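Local structure of glycoside hydrolase family 31 (Trueperella pyogenes, 5I0F) at residues I385-P390 and K465-E470; F514-F519 and L527-D532; L678-T683 and W690-P695. The protein degrades cycloalternan, probably by the retaining glycosidase mechanism of family 31, in which the cleaved sugar is held for a time as a covalent glycosyl-enzyme. One frame throughout, in Å; residues are numbered along the deposited sequence.

Interaction 1: residues I385-P390 and K465-E470. With BGC (beta-D-glucopyranose), chain C.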
loop_
_atom_site.group_PDB
_atom_site.type_symbol
_atom_site.label_atom_id
_atom_site.label_comp_id
_atom_site.label_asym_id
_atom_site.label_seq_id
_atom_site.Cartn_x
_atom_site.Cartn_y
_atom_site.Cartn_z
ATOM N N ILE A 385 12.184 -4.680 15.980
ATOM C CA ILE A 385 11.416 -3.667 15.236
ATOM C C ILE A 385 10.074 -3.417 15.950
ATOM O O ILE A 385 9.392 -4.372 16.282
ATOM C CB ILE A 385 11.121 -4.175 13.800
ATOM C CG1 ILE A 385 12.412 -4.559 13.057
ATOM C CG2 ILE A 385 10.286 -3.180 13.003
ATOM C CD1 ILE A 385 13.302 -3.436 12.658
ATOM N N LEU A 386 9.688 -2.151 16.157
ATOM C CA LEU A 386 8.412 -1.815 16.779
ATOM C C LEU A 386 7.438 -1.193 15.790
ATOM O O LEU A 386 7.822 -0.354 14.954
ATOM C CB LEU A 386 8.606 -0.831 17.933
ATOM C CG LEU A 386 9.541 -1.259 19.066
ATOM C CD1 LEU A 386 9.521 -0.225 20.187
ATOM C CD2 LEU A 386 9.174 -2.635 19.607
ATOM N N TRP A 387 6.168 -1.547 15.956
ATOM C CA TRP A 387 5.074 -1.074 15.107
ATOM C C TRP A 387 4.672 0.361 15.416
ATOM O O TRP A 387 4.709 0.794 16.572
ATOM C CB TRP A 387 3.879 -1.987 15.342
ATOM C CG TRP A 387 2.643 -1.812 14.502
ATOM C CD1 TRP A 387 2.338 -2.496 13.370
ATOM C CD2 TRP A 387 1.513 -0.978 14.779
ATOM N NE1 TRP A 387 1.091 -2.131 12.921
ATOM C CE2 TRP A 387 0.571 -1.197 13.755
ATOM C CE3 TRP A 387 1.211 -0.066 15.786
ATOM C CZ2 TRP A 387 -0.659 -0.524 13.697
ATOM C CZ3 TRP A 387 -0.003 0.593 15.743
ATOM C CH2 TRP A 387 -0.931 0.356 14.701
ATOM N N GLN A 388 4.300 1.068 14.362
ATOM C CA GLN A 388 3.825 2.451 14.394
ATOM C C GLN A 388 2.678 2.639 13.429
ATOM O O GLN A 388 2.504 1.834 12.491
ATOM C CB GLN A 388 4.958 3.394 14.005
ATOM C CG GLN A 388 6.077 3.470 15.038
ATOM C CD GLN A 388 5.680 4.254 16.264
ATOM O OE1 GLN A 388 5.867 5.456 16.313
ATOM N NE2 GLN A 388 5.145 3.579 17.265
ATOM N N ILE A 389 1.922 3.726 13.649
ATOM C CA ILE A 389 0.834 4.160 12.783
ATOM C C ILE A 389 0.907 5.719 12.722
ATOM O O ILE A 389 1.200 6.351 13.761
ATOM C CB ILE A 389 -0.523 3.681 13.356
ATOM C CG1 ILE A 389 -1.706 4.012 12.451
ATOM C CG2 ILE A 389 -0.799 4.311 14.716
ATOM C CD1 ILE A 389 -1.813 3.117 11.270
ATOM N N PRO A 390 0.668 6.338 11.549
ATOM C CA PRO A 390 0.759 7.818 11.478
ATOM C C PRO A 390 -0.601 8.455 11.783
ATOM O O PRO A 390 -1.182 9.152 10.945
ATOM C CB PRO A 390 1.190 8.056 10.042
ATOM C CG PRO A 390 0.523 6.958 9.266
ATOM C CD PRO A 390 0.320 5.789 10.214
ATOM N N LYS A 465 8.146 -0.810 12.100
ATOM C CA LYS A 465 7.122 -1.243 11.155
ATOM C C LYS A 465 6.112 -0.106 11.018
ATOM O O LYS A 465 5.189 0.018 11.837
ATOM C CB LYS A 465 6.434 -2.525 11.624
ATOM C CG LYS A 465 5.424 -3.053 10.610
ATOM C CD LYS A 465 4.917 -4.433 10.973
ATOM C CE LYS A 465 3.967 -4.944 9.901
ATOM N NZ LYS A 465 3.514 -6.336 10.181
ATOM N N THR A 466 6.316 0.703 9.990
ATOM C CA THR A 466 5.566 1.913 9.721
ATOM C C THR A 466 4.340 1.515 8.917
ATOM O O THR A 466 4.307 1.659 7.715
ATOM C CB THR A 466 6.468 2.935 8.978
ATOM O OG1 THR A 466 7.363 2.239 8.101
ATOM C CG2 THR A 466 7.301 3.728 9.971
ATOM N N ASP A 467 3.340 0.995 9.620
ATOM C CA ASP A 467 2.090 0.517 9.047
ATOM C C ASP A 467 1.156 1.699 8.718
ATOM O O ASP A 467 1.352 2.814 9.201
ATOM C CB ASP A 467 1.436 -0.435 10.076
ATOM C CG ASP A 467 0.387 -1.362 9.494
ATOM O OD1 ASP A 467 0.132 -1.391 8.281
ATOM O OD2 ASP A 467 -0.202 -2.135 10.310
ATOM N N GLY A 468 0.163 1.450 7.886
ATOM C CA GLY A 468 -0.771 2.491 7.453
ATOM C C GLY A 468 -0.184 3.548 6.525
ATOM O O GLY A 468 0.704 3.269 5.738
ATOM N N GLY A 469 -0.730 4.754 6.592
ATOM C CA GLY A 469 -0.331 5.876 5.738
ATOM C C GLY A 469 -1.309 6.230 4.618
ATOM O O GLY A 469 -1.076 7.211 3.890
ATOM N N GLU A 470 -2.404 5.468 4.506
ATOM C CA GLU A 470 -3.408 5.636 3.426
ATOM C C GLU A 470 -4.620 6.447 3.880
ATOM O O GLU A 470 -5.594 6.516 3.161
ATOM C CB GLU A 470 -3.923 4.282 2.932
ATOM C CG GLU A 470 -2.857 3.198 2.763
ATOM C CD GLU A 470 -2.581 2.351 4.008
ATOM O OE1 GLU A 470 -3.165 2.592 5.104
ATOM O OE2 GLU A 470 -1.759 1.402 3.892
HETATM C C2 BGC C . -0.840 -4.420 9.170
HETATM C C3 BGC C . -0.807 -5.787 9.877
HETATM C C4 BGC C . -0.752 -5.570 11.386
HETATM C C5 BGC C . -1.911 -4.679 11.858
HETATM C C6 BGC C . -1.703 -4.323 13.324
HETATM C C1 BGC C . -1.175 -3.157 10.005
HETATM O O2 BGC C . -1.097 -4.383 7.752
HETATM O O3 BGC C . 0.310 -6.554 9.420
HETATM O O4 BGC C . -0.792 -6.834 12.076
HETATM O O5 BGC C . -2.071 -3.458 11.091
HETATM O O6 BGC C . -2.867 -3.686 13.861
#
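W387 turns the NE1 corner of its indole to D467 at the C-terminal mouth of the family 31 (beta/alpha)8 barrel, where strands 383-388 and 463-466 run parallel. NE1 donates to D467 OD2 over 2.9 Å, using the lone pair that faces away from OD1, and the indole stands at 82° to the plane of the esterified carboxyl group. OD2 is also the atom joined to the sugar: its 1.4 Å bond to BGC C1 makes D467 the nucleophile of the trapped covalent intermediate. G468 N donates a hydrogen bond to the other oxygen, OD1, from above the carboxyl plane, so both ends of the group are held. CG of W387 lies anti to the backbone N (chi1 -174°), which carries the indole beside D467; K465 CD passes the ring edge, 4.0 Å from W387 CD1. K465 is extended to its tip, where NZ forms a salt bridge with E330 and a weak hydrogen bond to BGC O3. Behind these groups the strands are zipped by K465 N to L386 O, Q388 N to K465 O and D467 N to Q388 O. On the opposite face of the sheet from W387, Q388 bends back so that NE2 reaches W387 O, while OE1 meets Y500 and R452. Farther along, P390 CD rests 3.3 Å from D467 O, and I389 CD1 lies 4.0 Å from G468 CA.

Interaction 2: residues F514-F519 and L527-D532; sequences FSRSGF and LYWAGD. With BGC (beta-D-glucopyranose), chain C; GLC (alpha-D-glucopyranose), chain B.
F514 lays its ring against two residues of the neighbouring parallel strand: CD1 meets L527 CB at the ring edge, and CZ touches W529 CB at 3.5 Å. With CG anti to the backbone N (chi1 -170°), the phenyl reaches over to the indole of W529; the planes are 28° apart but slid, with centroids 5.0 Å apart, so overlap is slight. S515 carries the backbone link, its N donating to L527 O and its O accepting from W529 N. Its CB packs on Y528 CE2 at 3.6 Å, while OG, also paired with T466 OG1, donates to a water that in turn donates to L527 O. R516 follows, its CB over the six-membered ring of W529, 3.8 Å from the centroid and 10° off the normal, a CH-pi contact. From there the chain runs out extended alongside the indole to the sugars. NH1 donates to BGC O2 at 2.9 Å and to GLC O4 at 3.0 Å, both near the guanidinium plane, and forms a long salt bridge with D532 OD2. NH1 thus serves both sugars while E470 fixes NE. D532 contacts both sugars from the second segment: OD1 accepts from BGC O2 at 2.7 Å, and OD2 lies close to GLC O3. BGC O2 is thus held between arginine and aspartate. S517 comes next, its O at the edge of the Y528 ring; a second water bonds Y528 OH and, weakly, S517 O. R516 and D532, just past the C-terminal ends of neighbouring parallel strands, lie at the catalytic mouth, where a (beta/alpha)8 barrel carries its active site and where, here, the covalently held glucose meets a second, separate glucose chain.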
loop_
_atom_site.group_PDB
_atom_site.type_symbol
_atom_site.label_atom_id
_atom_site.label_comp_id
_atom_site.label_asym_id
_atom_site.label_seq_id
_atom_site.Cartn_x
_atom_site.Cartn_y
_atom_site.Cartn_z
ATOM N N PHE A 514 9.701 -0.537 7.665
ATOM C CA PHE A 514 9.014 -1.662 7.021
ATOM C C PHE A 514 7.569 -1.190 6.836
ATOM O O PHE A 514 6.818 -1.122 7.819
ATOM C CB PHE A 514 9.117 -2.874 7.960
ATOM C CG PHE A 514 8.668 -4.203 7.392
ATOM C CD1 PHE A 514 9.175 -4.700 6.209
ATOM C CD2 PHE A 514 7.787 -4.999 8.116
ATOM C CE1 PHE A 514 8.779 -5.949 5.733
ATOM C CE2 PHE A 514 7.408 -6.262 7.669
ATOM C CZ PHE A 514 7.898 -6.737 6.470
ATOM N N SER A 515 7.203 -0.864 5.590
ATOM C CA SER A 515 5.925 -0.204 5.239
ATOM C C SER A 515 5.130 -1.033 4.244
ATOM O O SER A 515 5.693 -1.878 3.589
ATOM C CB SER A 515 6.187 1.161 4.588
ATOM O OG SER A 515 7.034 1.949 5.389
ATOM N N ARG A 516 3.813 -0.806 4.177
ATOM C CA ARG A 516 2.965 -1.398 3.148
ATOM C C ARG A 516 2.546 -0.388 2.094
ATOM O O ARG A 516 2.258 -0.784 0.970
ATOM C CB ARG A 516 1.706 -2.076 3.732
ATOM C CG ARG A 516 0.748 -1.105 4.428
ATOM C CD ARG A 516 -0.425 -1.799 5.116
ATOM N NE ARG A 516 -1.426 -0.794 5.490
ATOM C CZ ARG A 516 -2.506 -1.020 6.237
ATOM N NH1 ARG A 516 -2.743 -2.211 6.774
ATOM N NH2 ARG A 516 -3.374 -0.045 6.459
ATOM N N SER A 517 2.469 0.894 2.439
ATOM C CA SER A 517 2.023 1.872 1.470
ATOM C C SER A 517 3.167 2.761 1.005
ATOM O O SER A 517 4.210 2.900 1.658
ATOM C CB SER A 517 0.833 2.699 1.973
ATOM O OG SER A 517 1.229 3.532 3.042
ATOM N N GLY A 518 2.929 3.358 -0.151
ATOM C CA GLY A 518 3.909 4.207 -0.808
ATOM C C GLY A 518 3.454 4.782 -2.138
ATOM O O GLY A 518 2.305 4.604 -2.565
ATOM N N PHE A 519 4.393 5.491 -2.775
ATOM C CA PHE A 519 4.186 6.210 -4.016
ATOM C C PHE A 519 5.576 6.465 -4.631
ATOM O O PHE A 519 6.585 5.972 -4.124
ATOM C CB PHE A 519 3.407 7.533 -3.771
ATOM C CG PHE A 519 2.660 8.035 -4.984
ATOM C CD1 PHE A 519 1.516 7.404 -5.417
ATOM C CD2 PHE A 519 3.108 9.155 -5.681
ATOM C CE1 PHE A 519 0.806 7.864 -6.530
ATOM C CE2 PHE A 519 2.430 9.619 -6.797
ATOM C CZ PHE A 519 1.284 8.978 -7.239
ATOM N N LEU A 527 12.121 -0.670 3.579
ATOM C CA LEU A 527 11.618 -1.964 3.153
ATOM C C LEU A 527 10.096 -1.947 3.046
ATOM O O LEU A 527 9.424 -1.085 3.652
ATOM C CB LEU A 527 11.973 -3.028 4.197
ATOM C CG LEU A 527 13.375 -3.579 4.251
ATOM C CD1 LEU A 527 14.463 -2.538 4.202
ATOM C CD2 LEU A 527 13.508 -4.498 5.454
ATOM N N TYR A 528 9.568 -2.896 2.271
ATOM C CA TYR A 528 8.141 -2.986 1.978
ATOM C C TYR A 528 7.626 -4.400 2.088
ATOM O O TYR A 528 8.331 -5.345 1.779
ATOM C CB TYR A 528 7.804 -2.364 0.610
ATOM C CG TYR A 528 8.086 -0.887 0.662
ATOM C CD1 TYR A 528 9.374 -0.398 0.451
ATOM C CD2 TYR A 528 7.097 0.015 1.072
ATOM C CE1 TYR A 528 9.669 0.954 0.619
ATOM C CE2 TYR A 528 7.375 1.369 1.199
ATOM C CZ TYR A 528 8.660 1.828 0.979
ATOM O OH TYR A 528 8.905 3.164 1.177
ATOM N N TRP A 529 6.389 -4.556 2.557
ATOM C CA TRP A 529 5.723 -5.849 2.491
ATOM C C TRP A 529 4.385 -5.667 1.796
ATOM O O TRP A 529 3.867 -4.552 1.721
ATOM C CB TRP A 529 5.633 -6.547 3.861
ATOM C CG TRP A 529 4.381 -6.292 4.661
ATOM C CD1 TRP A 529 3.320 -7.130 4.777
ATOM C CD2 TRP A 529 4.083 -5.150 5.474
ATOM N NE1 TRP A 529 2.344 -6.557 5.560
ATOM C CE2 TRP A 529 2.797 -5.352 6.022
ATOM C CE3 TRP A 529 4.778 -3.977 5.807
ATOM C CZ2 TRP A 529 2.182 -4.423 6.876
ATOM C CZ3 TRP A 529 4.163 -3.051 6.637
ATOM C CH2 TRP A 529 2.870 -3.275 7.154
ATOM N N ALA A 530 3.834 -6.769 1.283
ATOM C CA ALA A 530 2.671 -6.759 0.404
ATOM C C ALA A 530 1.312 -6.567 1.107
ATOM O O ALA A 530 0.288 -6.601 0.463
ATOM C CB ALA A 530 2.650 -8.054 -0.390
ATOM N N GLY A 531 1.309 -6.315 2.407
ATOM C CA GLY A 531 0.070 -6.011 3.141
ATOM C C GLY A 531 -0.714 -7.229 3.576
ATOM O O GLY A 531 -0.142 -8.308 3.826
ATOM N N ASP A 532 -2.025 -7.046 3.686
ATOM C CA ASP A 532 -2.885 -7.991 4.382
ATOM C C ASP A 532 -3.558 -8.970 3.447
ATOM O O ASP A 532 -4.250 -8.548 2.516
ATOM C CB ASP A 532 -3.991 -7.234 5.104
ATOM C CG ASP A 532 -3.487 -6.346 6.199
ATOM O OD1 ASP A 532 -2.328 -6.499 6.631
ATOM O OD2 ASP A 532 -4.299 -5.515 6.680
HETATM C C2 BGC C . -0.840 -4.420 9.170
HETATM C C3 BGC C . -0.807 -5.787 9.877
HETATM C C4 BGC C . -0.752 -5.570 11.386
HETATM C C5 BGC C . -1.911 -4.679 11.858
HETATM C C6 BGC C . -1.703 -4.323 13.324
HETATM C C1 BGC C . -1.175 -3.157 10.005
HETATM O O2 BGC C . -1.097 -4.383 7.752
HETATM O O3 BGC C . 0.310 -6.554 9.420
HETATM O O4 BGC C . -0.792 -6.834 12.076
HETATM O O5 BGC C . -2.071 -3.458 11.091
HETATM O O6 BGC C . -2.867 -3.686 13.861
HETATM C C1 GLC B . -7.397 -5.208 10.288
HETATM C C2 GLC B . -5.993 -5.531 9.773
HETATM C C3 GLC B . -5.157 -4.263 9.659
HETATM C C4 GLC B . -5.866 -3.270 8.751
HETATM C C5 GLC B . -7.239 -2.983 9.366
HETATM C C6 GLC B . -8.052 -1.978 8.568
HETATM O O2 GLC B . -5.373 -6.481 10.645
HETATM O O3 GLC B . -3.864 -4.590 9.124
HETATM O O4 GLC B . -5.079 -2.070 8.610
HETATM O O5 GLC B . -8.006 -4.196 9.482
HETATM O O6 GLC B . -8.524 -2.530 7.329
HETATM O O HOH W 1 9.648 1.598 4.413
HETATM O O HOH W 2 6.844 4.983 1.496
#

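Interaction 3: residues L678-T683 and W690-P695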
loop_
_atom_site.group_PDB
_atom_site.type_symbol
_atom_site.label_atom_id
_atom_site.label_comp_id
_atom_site.label_asym_id
_atom_site.label_seq_id
_atom_site.Cartn_x
_atom_site.Cartn_y
_atom_site.Cartn_z
ATOM N N LEU A 678 17.110 -18.718 -11.137
ATOM C CA LEU A 678 15.760 -18.674 -11.674
ATOM C C LEU A 678 14.840 -19.444 -10.720
ATOM O O LEU A 678 15.079 -20.637 -10.465
ATOM C CB LEU A 678 15.733 -19.309 -13.081
ATOM C CG LEU A 678 14.372 -19.361 -13.797
ATOM C CD1 LEU A 678 13.674 -18.027 -13.736
ATOM C CD2 LEU A 678 14.547 -19.771 -15.249
ATOM N N ILE A 679 13.805 -18.770 -10.203
ATOM C CA ILE A 679 12.909 -19.346 -9.202
ATOM C C ILE A 679 11.528 -19.613 -9.787
ATOM O O ILE A 679 11.006 -18.781 -10.517
ATOM C CB ILE A 679 12.692 -18.395 -7.993
ATOM C CG1 ILE A 679 13.979 -17.647 -7.601
ATOM C CG2 ILE A 679 12.070 -19.156 -6.823
ATOM C CD1 ILE A 679 15.150 -18.533 -7.246
ATOM N N ASN A 680 10.911 -20.724 -9.420
ATOM C CA ASN A 680 9.564 -21.036 -9.880
ATOM C C ASN A 680 8.725 -21.687 -8.785
ATOM O O ASN A 680 8.611 -22.934 -8.739
ATOM C CB ASN A 680 9.592 -21.895 -11.150
ATOM C CG ASN A 680 8.221 -22.028 -11.794
ATOM O OD1 ASN A 680 7.267 -21.339 -11.401
ATOM N ND2 ASN A 680 8.107 -22.918 -12.780
ATOM N N PRO A 681 8.142 -20.853 -7.896
ATOM C CA PRO A 681 7.309 -21.352 -6.791
ATOM C C PRO A 681 6.202 -22.305 -7.221
ATOM O O PRO A 681 5.601 -22.124 -8.294
ATOM C CB PRO A 681 6.695 -20.056 -6.222
ATOM C CG PRO A 681 7.707 -18.997 -6.533
ATOM C CD PRO A 681 8.198 -19.364 -7.894
ATOM N N VAL A 682 5.918 -23.297 -6.376
ATOM C CA VAL A 682 4.879 -24.287 -6.650
ATOM C C VAL A 682 3.598 -23.761 -6.010
ATOM O O VAL A 682 3.499 -23.698 -4.792
ATOM C CB VAL A 682 5.263 -25.661 -6.068
ATOM C CG1 VAL A 682 4.165 -26.701 -6.310
ATOM C CG2 VAL A 682 6.575 -26.111 -6.683
ATOM N N THR A 683 2.635 -23.382 -6.842
ATOM C CA THR A 683 1.476 -22.598 -6.413
ATOM C C THR A 683 0.134 -23.291 -6.542
ATOM O O THR A 683 -0.914 -22.632 -6.478
ATOM C CB THR A 683 1.422 -21.279 -7.198
ATOM O OG1 THR A 683 1.341 -21.550 -8.595
ATOM C CG2 THR A 683 2.674 -20.441 -6.915
ATOM N N TRP A 690 6.463 -30.046 -11.534
ATOM C CA TRP A 690 6.306 -28.631 -11.861
ATOM C C TRP A 690 7.198 -28.312 -13.047
ATOM O O TRP A 690 8.343 -28.766 -13.107
ATOM C CB TRP A 690 6.707 -27.758 -10.660
ATOM C CG TRP A 690 6.074 -26.359 -10.616
ATOM C CD1 TRP A 690 6.720 -25.166 -10.736
ATOM C CD2 TRP A 690 4.697 -26.049 -10.433
ATOM N NE1 TRP A 690 5.837 -24.126 -10.616
ATOM C CE2 TRP A 690 4.582 -24.641 -10.440
ATOM C CE3 TRP A 690 3.544 -26.820 -10.245
ATOM C CZ2 TRP A 690 3.355 -23.986 -10.275
ATOM C CZ3 TRP A 690 2.315 -26.170 -10.073
ATOM C CH2 TRP A 690 2.233 -24.764 -10.095
ATOM N N THR A 691 6.675 -27.511 -13.968
ATOM C CA THR A 691 7.363 -27.170 -15.188
ATOM C C THR A 691 7.853 -25.723 -15.188
ATOM O O THR A 691 7.112 -24.818 -14.829
ATOM C CB THR A 691 6.445 -27.477 -16.387
ATOM O OG1 THR A 691 6.242 -28.903 -16.442
ATOM C CG2 THR A 691 7.068 -27.016 -17.671
ATOM N N THR A 692 9.096 -25.529 -15.616
ATOM C CA THR A 692 9.738 -24.226 -15.682
ATOM C C THR A 692 10.238 -23.968 -17.109
ATOM O O THR A 692 10.814 -24.863 -17.731
ATOM C CB THR A 692 10.910 -24.232 -14.671
ATOM O OG1 THR A 692 10.374 -24.451 -13.366
ATOM C CG2 THR A 692 11.684 -22.938 -14.669
ATOM N N TYR A 693 10.005 -22.759 -17.633
ATOM C CA TYR A 693 10.662 -22.349 -18.879
ATOM C C TYR A 693 12.065 -21.842 -18.573
ATOM O O TYR A 693 12.236 -20.907 -17.769
ATOM C CB TYR A 693 9.864 -21.289 -19.677
ATOM C CG TYR A 693 10.614 -20.882 -20.936
ATOM C CD1 TYR A 693 10.737 -21.770 -22.015
ATOM C CD2 TYR A 693 11.272 -19.651 -21.019
ATOM C CE1 TYR A 693 11.473 -21.430 -23.147
ATOM C CE2 TYR A 693 11.986 -19.293 -22.148
ATOM C CZ TYR A 693 12.091 -20.187 -23.207
ATOM O OH TYR A 693 12.821 -19.835 -24.304
ATOM N N LEU A 694 13.066 -22.449 -19.219
ATOM C CA LEU A 694 14.447 -21.988 -19.127
ATOM C C LEU A 694 14.788 -21.195 -20.367
ATOM O O LEU A 694 14.603 -21.687 -21.484
ATOM C CB LEU A 694 15.435 -23.161 -19.019
ATOM C CG LEU A 694 15.274 -24.091 -17.835
ATOM C CD1 LEU A 694 16.264 -25.243 -17.970
ATOM C CD2 LEU A 694 15.475 -23.333 -16.523
ATOM N N PRO A 695 15.287 -19.966 -20.196
ATOM C CA PRO A 695 15.794 -19.225 -21.356
ATOM C C PRO A 695 17.172 -19.737 -21.804
ATOM O O PRO A 695 17.754 -20.585 -21.132
ATOM C CB PRO A 695 15.847 -17.773 -20.861
ATOM C CG PRO A 695 15.835 -17.839 -19.386
ATOM C CD PRO A 695 15.368 -19.192 -18.942
#
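Within the largely beta C-terminal domain of family 31, the end of strand 677-679 and the loop after it pack, roughly antiparallel, against strand 689-694 of a separate two-stranded sheet. No backbone ladder joins the two segments, and even their nearest CA atoms, N680 CA and T692 CA, are 6.6 Å apart; side chains bridge the gap. N680 is central. Its CG is anti to the backbone N (chi1 -170°), pointing the amide across to the strand, where ND2 donates to T692 OG1 at 2.8 Å along a nearly straight line (173°) in the amide plane. The other end of the amide, OD1, takes a weak hydrogen bond from W690 NE1 at 3.2 Å, lying at the edge of the indole, while amide and ring planes are turned 52° from each other. One asparagine thus meets two strand residues as donor and acceptor. V682 lays its CA over one face of the indole, 4.0 Å from the centroid of the six-membered ring in a CH-pi contact, and V682 CG2 lies 4.0 Å from W690 CG. T683 reaches the far rim, with T683 OG1 3.6 Å from W690 CZ2. At the other end L678 sends CD2 tip to tip against P695 CD at 3.8 Å, with L694 CD2 close by at 3.9 Å. Strand 712-717 pairs with strand 689-694, strands 671-673 and 725-728 flank 677-679, and P681 and T683 rest on F540 and I544 of barrel helix 537-551, at the border of the two domains.

Overall arrangement
Along the chain the three contacts follow in series. Interactions 1 and 2 belong to one closed eight-stranded parallel barrel, whose strands 463-466 and 513-515 are neighbours; their centres are 10 Å apart, and they meet through the E470-R516 salt bridge, a probable hydrogen bond between T466 OG1 and S515 OG, and K465 packing on W529. Both touch the same glucose, so successive strand ends build one active site around the covalent intermediate. Interaction 3 lies in the C-terminal domain, with its centre about 35 Å from that of interaction 1 and about 26 Å from that of interaction 2. It has no contact with either and joins two beta sheets well away from the bound sugar.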